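NOL1/NOP2/sun family protein (Enterococcus faecium, PDB 3M4X) probably methylates ribosomal RNA, as a member of the RsmF-like family that joins a Rossmann-type methyltransferase domain to a C-terminal RNA-binding PUA-like domain. Local coordinates at residues 82-87 with 431-436; 387-392 with 435-440. All blocks are in the same frame, centred on the assembly; numbering follows the deposited sequence.

Contact 1 (82-87 with 431-436)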
loop_
_atom_site.group_PDB
_atom_site.type_symbol
_atom_site.label_atom_id
_atom_site.label_comp_id
_atom_site.label_asym_id
_atom_site.label_seq_id
_atom_site.Cartn_x
_atom_site.Cartn_y
_atom_site.Cartn_z
ATOM N N HIS A 82 4.094 -15.331 1.614
ATOM C CA HIS A 82 3.041 -14.383 1.891
ATOM C C HIS A 82 3.036 -13.920 3.337
ATOM O O HIS A 82 2.913 -12.728 3.591
ATOM C CB HIS A 82 1.656 -14.931 1.541
ATOM C CG HIS A 82 0.543 -14.024 1.970
ATOM N ND1 HIS A 82 -0.009 -14.070 3.233
ATOM C CD2 HIS A 82 -0.074 -13.006 1.325
ATOM C CE1 HIS A 82 -0.936 -13.135 3.340
ATOM N NE2 HIS A 82 -0.995 -12.475 2.194
ATOM N N GLN A 83 3.133 -14.864 4.275
ATOM C CA GLN A 83 3.150 -14.537 5.705
ATOM C C GLN A 83 4.227 -13.508 6.052
ATOM O O GLN A 83 3.983 -12.579 6.819
ATOM C CB GLN A 83 3.344 -15.803 6.555
ATOM C CG GLN A 83 3.678 -15.550 8.037
ATOM C CD GLN A 83 5.185 -15.507 8.317
ATOM O OE1 GLN A 83 5.949 -16.311 7.768
ATOM N NE2 GLN A 83 5.616 -14.567 9.178
ATOM N N ALA A 84 5.408 -13.672 5.469
ATOM C CA ALA A 84 6.555 -12.826 5.795
ATOM C C ALA A 84 6.637 -11.568 4.956
ATOM O O ALA A 84 7.633 -10.855 5.033
ATOM C CB ALA A 84 7.850 -13.609 5.658
ATOM N N GLY A 85 5.620 -11.330 4.129
ATOM C CA GLY A 85 5.549 -10.116 3.330
ATOM C C GLY A 85 6.392 -10.078 2.068
ATOM O O GLY A 85 6.751 -8.999 1.605
ATOM N N TYR A 86 6.700 -11.244 1.505
ATOM C CA TYR A 86 7.527 -11.306 0.305
ATOM C C TYR A 86 6.668 -11.220 -0.947
ATOM O O TYR A 86 7.174 -11.143 -2.060
ATOM C CB TYR A 86 8.394 -12.583 0.296
ATOM C CG TYR A 86 9.690 -12.415 1.076
ATOM C CD1 TYR A 86 9.674 -12.104 2.424
ATOM C CD2 TYR A 86 10.924 -12.539 0.444
ATOM C CE1 TYR A 86 10.880 -11.926 3.145
ATOM C CE2 TYR A 86 12.115 -12.377 1.137
ATOM C CZ TYR A 86 12.088 -12.070 2.486
ATOM O OH TYR A 86 13.271 -11.909 3.156
ATOM N N GLU A 87 5.361 -11.250 -0.753
ATOM C CA GLU A 87 4.431 -11.156 -1.867
ATOM C C GLU A 87 3.223 -10.370 -1.450
ATOM O O GLU A 87 2.720 -10.534 -0.338
ATOM C CB GLU A 87 3.979 -12.530 -2.341
ATOM C CG GLU A 87 5.115 -13.386 -2.819
ATOM C CD GLU A 87 4.658 -14.733 -3.302
ATOM O OE1 GLU A 87 5.447 -15.370 -4.015
ATOM O OE2 GLU A 87 3.521 -15.146 -2.982
ATOM N N ASP A 431 15.573 -19.938 5.449
ATOM C CA ASP A 431 16.518 -19.696 4.362
ATOM C C ASP A 431 17.083 -18.298 4.542
ATOM O O ASP A 431 18.063 -18.114 5.274
ATOM C CB ASP A 431 15.860 -19.876 2.987
ATOM C CG ASP A 431 16.874 -19.868 1.841
ATOM O OD1 ASP A 431 17.990 -19.321 2.000
ATOM O OD2 ASP A 431 16.558 -20.421 0.768
ATOM N N LYS A 432 16.454 -17.306 3.908
ATOM C CA LYS A 432 16.862 -15.914 4.096
ATOM C C LYS A 432 15.703 -15.026 4.546
ATOM O O LYS A 432 15.836 -13.802 4.649
ATOM C CB LYS A 432 17.491 -15.367 2.812
ATOM C CG LYS A 432 18.904 -15.871 2.538
ATOM C CD LYS A 432 19.482 -15.182 1.313
ATOM C CE LYS A 432 20.784 -15.843 0.887
ATOM N NZ LYS A 432 21.347 -15.231 -0.348
ATOM N N ILE A 433 14.568 -15.654 4.828
ATOM C CA ILE A 433 13.351 -14.927 5.161
ATOM C C ILE A 433 13.148 -14.826 6.665
ATOM O O ILE A 433 12.967 -15.848 7.335
ATOM C CB ILE A 433 12.118 -15.636 4.614
ATOM C CG1 ILE A 433 12.266 -15.921 3.125
ATOM C CG2 ILE A 433 10.867 -14.815 4.894
ATOM C CD1 ILE A 433 11.206 -16.881 2.606
ATOM N N PRO A 434 13.153 -13.589 7.197
ATOM C CA PRO A 434 12.818 -13.368 8.608
ATOM C C PRO A 434 11.323 -13.571 8.798
ATOM O O PRO A 434 10.518 -12.858 8.182
ATOM C CB PRO A 434 13.193 -11.885 8.843
ATOM C CG PRO A 434 14.156 -11.551 7.740
ATOM C CD PRO A 434 13.634 -12.355 6.551
ATOM N N VAL A 435 10.940 -14.530 9.631
ATOM C CA VAL A 435 9.523 -14.828 9.765
ATOM C C VAL A 435 8.913 -14.384 11.082
ATOM O O VAL A 435 7.699 -14.480 11.259
ATOM C CB VAL A 435 9.237 -16.318 9.530
ATOM C CG1 VAL A 435 9.754 -16.719 8.165
ATOM C CG2 VAL A 435 9.888 -17.177 10.614
ATOM N N GLY A 436 9.742 -13.885 12.002
ATOM C CA GLY A 436 9.253 -13.510 13.320
ATOM C C GLY A 436 10.244 -13.747 14.453
ATOM O O GLY A 436 11.324 -14.288 14.235
HETATM O O HOH W 1 10.475 -10.604 6.687
#
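Ile433 lies over one face of the Tyr86 ring, its CG1 4.2 Å from the ring centroid and 20° off the normal, a CH-pi contact offset toward the rim. CG1 is nearest CZ and CE2, while the second branch, CG2, reaches CE1. That branch stands anti to the backbone N, and it also meets Ala84 CB at 3.3 Å, tighter than usual for two carbons. Pro434 approaches the same tyrosine differently: its CD sits at the ring edge, 3.4 Å from Tyr86 OH, with the two side chains crossing at about a right angle. The hydroxyl itself is hydrogen-bonded to Pro47 O.

At the other end Gln83 runs out with CG anti to its backbone N (chi1 167°); a bend at chi2 brings CD round, and the side chain crosses that of Val435 at about a right angle. NE2 donates to Val435 O at 2.9 Å; the bond is bent, 133° at the hydrogen, and the oxygen lies tilted out of the amide plane. OE1 rests against Val435 CB at 3.7 Å. Tyr386 OH and Trp408 NE1 bind NE2 and OE1 respectively, so three partners fix the rotation of this buried amide. A water lies within hydrogen-bonding distance of both Pro434 O and Ala84 O, and Ala84 O also accepts from Lys46 NZ.

Helix 80-83 ends in a Schellman motif, with Gly85 at positive phi as its C-prime residue, and this turn presents Ala84 and Tyr86 to the strand. Helix 80-83 and helix 49-56, whose Met52 touches both Tyr86 and Ile433, thus pack the N-terminal domain against the start of strand 433-441, while Leu427 and Leu428 of strand 426-430 touch Pro434 and Val435.

Contact 2 (387-392 with 435-440); sequences ALALAT and VGFGKQ
Ala389 sets its CB directly against the backbone of Gly436, 3.5 Å from CA, and 3.7 Å from CD1 of Phe437. Helix and strand come close here: the alpha carbons of Ala389 and Gly436 are 5.0 Å apart. Gly436 has a positive phi, a backbone shape that glycine readily takes.

Phe437 turns CG anti to its carbonyl carbon (chi1 -85°). CD1 and CE1 are the ring atoms that meet the helix, and the Phe437 and Leu388 side chains meet at a slant. CE1 is 3.7 Å from Ala389 N, an oblique approach, and 4.2 Å from Leu388 CG, which lies at the ring edge near its plane. Leu388 chi1 (174°) sets that CG anti to the backbone N, where it meets CE1 of the ring. Beyond Ala389, Leu390 points its CD1 at the peptide joining Val435 to Gly436, 3.9 Å from Val435 C. No hydrogen bond crosses between the segments, so the contact rests on apolar packing.

The short helix 386-390 lies against strand 433-441 and also touches strand 426-430, where Leu427 meets Ala389. Phe337 meets the Phe437 ring with the planes at about 55°, and Tyr339 touches Leu388. The contact therefore joins the first C-terminal domain to the PUA-like sheet, in which strand 433-441 runs antiparallel to both 426-430 and 444-447.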
loop_
_atom_site.group_PDB
_atom_site.type_symbol
_atom_site.label_atom_id
_atom_site.label_comp_id
_atom_site.label_asym_id
_atom_site.label_seq_id
_atom_site.Cartn_x
_atom_site.Cartn_y
_atom_site.Cartn_z
ATOM N N ALA A 387 6.441 -6.745 14.102
ATOM C CA ALA A 387 6.755 -5.700 13.132
ATOM C C ALA A 387 8.262 -5.557 12.950
ATOM O O ALA A 387 8.759 -5.457 11.822
ATOM C CB ALA A 387 6.124 -4.361 13.543
ATOM N N LEU A 388 8.988 -5.530 14.066
ATOM C CA LEU A 388 10.430 -5.339 14.039
ATOM C C LEU A 388 11.103 -6.510 13.319
ATOM O O LEU A 388 11.952 -6.315 12.439
ATOM C CB LEU A 388 10.973 -5.183 15.472
ATOM C CG LEU A 388 12.493 -5.113 15.635
ATOM C CD1 LEU A 388 13.094 -4.068 14.732
ATOM C CD2 LEU A 388 12.868 -4.843 17.078
ATOM N N ALA A 389 10.710 -7.726 13.682
ATOM C CA ALA A 389 11.174 -8.913 12.972
ATOM C C ALA A 389 11.028 -8.764 11.456
ATOM O O ALA A 389 11.983 -8.982 10.711
ATOM C CB ALA A 389 10.428 -10.165 13.458
ATOM N N LEU A 390 9.834 -8.382 11.012
ATOM C CA LEU A 390 9.520 -8.279 9.582
ATOM C C LEU A 390 10.071 -7.033 8.876
ATOM O O LEU A 390 9.989 -6.929 7.654
ATOM C CB LEU A 390 8.010 -8.391 9.357
ATOM C CG LEU A 390 7.548 -9.847 9.169
ATOM C CD1 LEU A 390 7.908 -10.715 10.375
ATOM C CD2 LEU A 390 6.063 -9.927 8.881
ATOM N N ALA A 391 10.655 -6.107 9.638
ATOM C CA ALA A 391 11.343 -4.939 9.059
ATOM C C ALA A 391 12.856 -5.100 9.075
ATOM O O ALA A 391 13.592 -4.161 8.768
ATOM C CB ALA A 391 10.957 -3.672 9.800
ATOM N N THR A 392 13.330 -6.288 9.433
ATOM C CA THR A 392 14.766 -6.521 9.490
ATOM C C THR A 392 15.295 -6.575 8.075
ATOM O O THR A 392 14.744 -7.282 7.241
ATOM C CB THR A 392 15.114 -7.867 10.165
ATOM O OG1 THR A 392 14.561 -7.905 11.480
ATOM C CG2 THR A 392 16.626 -8.040 10.253
ATOM N N VAL A 435 10.940 -14.530 9.631
ATOM C CA VAL A 435 9.523 -14.828 9.765
ATOM C C VAL A 435 8.913 -14.384 11.082
ATOM O O VAL A 435 7.699 -14.480 11.259
ATOM C CB VAL A 435 9.237 -16.318 9.530
ATOM C CG1 VAL A 435 9.754 -16.719 8.165
ATOM C CG2 VAL A 435 9.888 -17.177 10.614
ATOM N N GLY A 436 9.742 -13.885 12.002
ATOM C CA GLY A 436 9.253 -13.510 13.320
ATOM C C GLY A 436 10.244 -13.747 14.453
ATOM O O GLY A 436 11.324 -14.288 14.235
ATOM N N PHE A 437 9.875 -13.337 15.668
ATOM C CA PHE A 437 10.700 -13.602 16.845
ATOM C C PHE A 437 10.336 -14.906 17.554
ATOM O O PHE A 437 9.163 -15.247 17.698
ATOM C CB PHE A 437 10.606 -12.456 17.861
ATOM C CG PHE A 437 11.558 -11.332 17.592
ATOM C CD1 PHE A 437 11.100 -10.120 17.104
ATOM C CD2 PHE A 437 12.919 -11.489 17.832
ATOM C CE1 PHE A 437 11.980 -9.081 16.856
ATOM C CE2 PHE A 437 13.802 -10.465 17.584
ATOM C CZ PHE A 437 13.335 -9.256 17.094
ATOM N N GLY A 438 11.362 -15.622 17.998
ATOM C CA GLY A 438 11.195 -16.654 19.001
ATOM C C GLY A 438 12.010 -16.259 20.219
ATOM O O GLY A 438 12.807 -15.322 20.162
ATOM N N LYS A 439 11.814 -16.956 21.330
ATOM C CA LYS A 439 12.668 -16.738 22.480
ATOM C C LYS A 439 13.213 -18.074 22.982
ATOM O O LYS A 439 12.511 -18.857 23.620
ATOM C CB LYS A 439 11.940 -15.967 23.589
ATOM C CG LYS A 439 12.896 -15.427 24.661
ATOM C CD LYS A 439 12.163 -15.007 25.917
ATOM C CE LYS A 439 13.121 -14.431 26.924
ATOM N NZ LYS A 439 12.434 -14.074 28.187
ATOM N N GLN A 440 14.476 -18.327 22.676
ATOM C CA GLN A 440 15.090 -19.591 23.013
ATOM C C GLN A 440 15.453 -19.661 24.501
ATOM O O GLN A 440 16.379 -18.996 24.968
ATOM C CB GLN A 440 16.317 -19.819 22.146
ATOM C CG GLN A 440 17.012 -21.148 22.402
ATOM C CD GLN A 440 18.335 -21.209 21.701
ATOM O OE1 GLN A 440 19.075 -20.219 21.678
ATOM N NE2 GLN A 440 18.649 -22.358 21.113
#

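In the fold
Both contacts fall on strand 433-441 of the five-stranded PUA-like sheet, sharing Val435 and Gly436, with their centres about 10 Å apart. Along the chain, 82-87 comes first, in the N-terminal domain, then 387-392 in the first C-terminal domain, and the strand closes both, across gaps of 343 and 42 residues. The two partner segments also touch each other, since Leu390 packs against backbone oxygens of Gln83 and Ala84, and Lys46 bonds to Ala84 O and Leu390 O. Three domains therefore meet at the start of this strand, consistent with a set arrangement of the PUA-like domain against both the N-terminal and the first C-terminal domains.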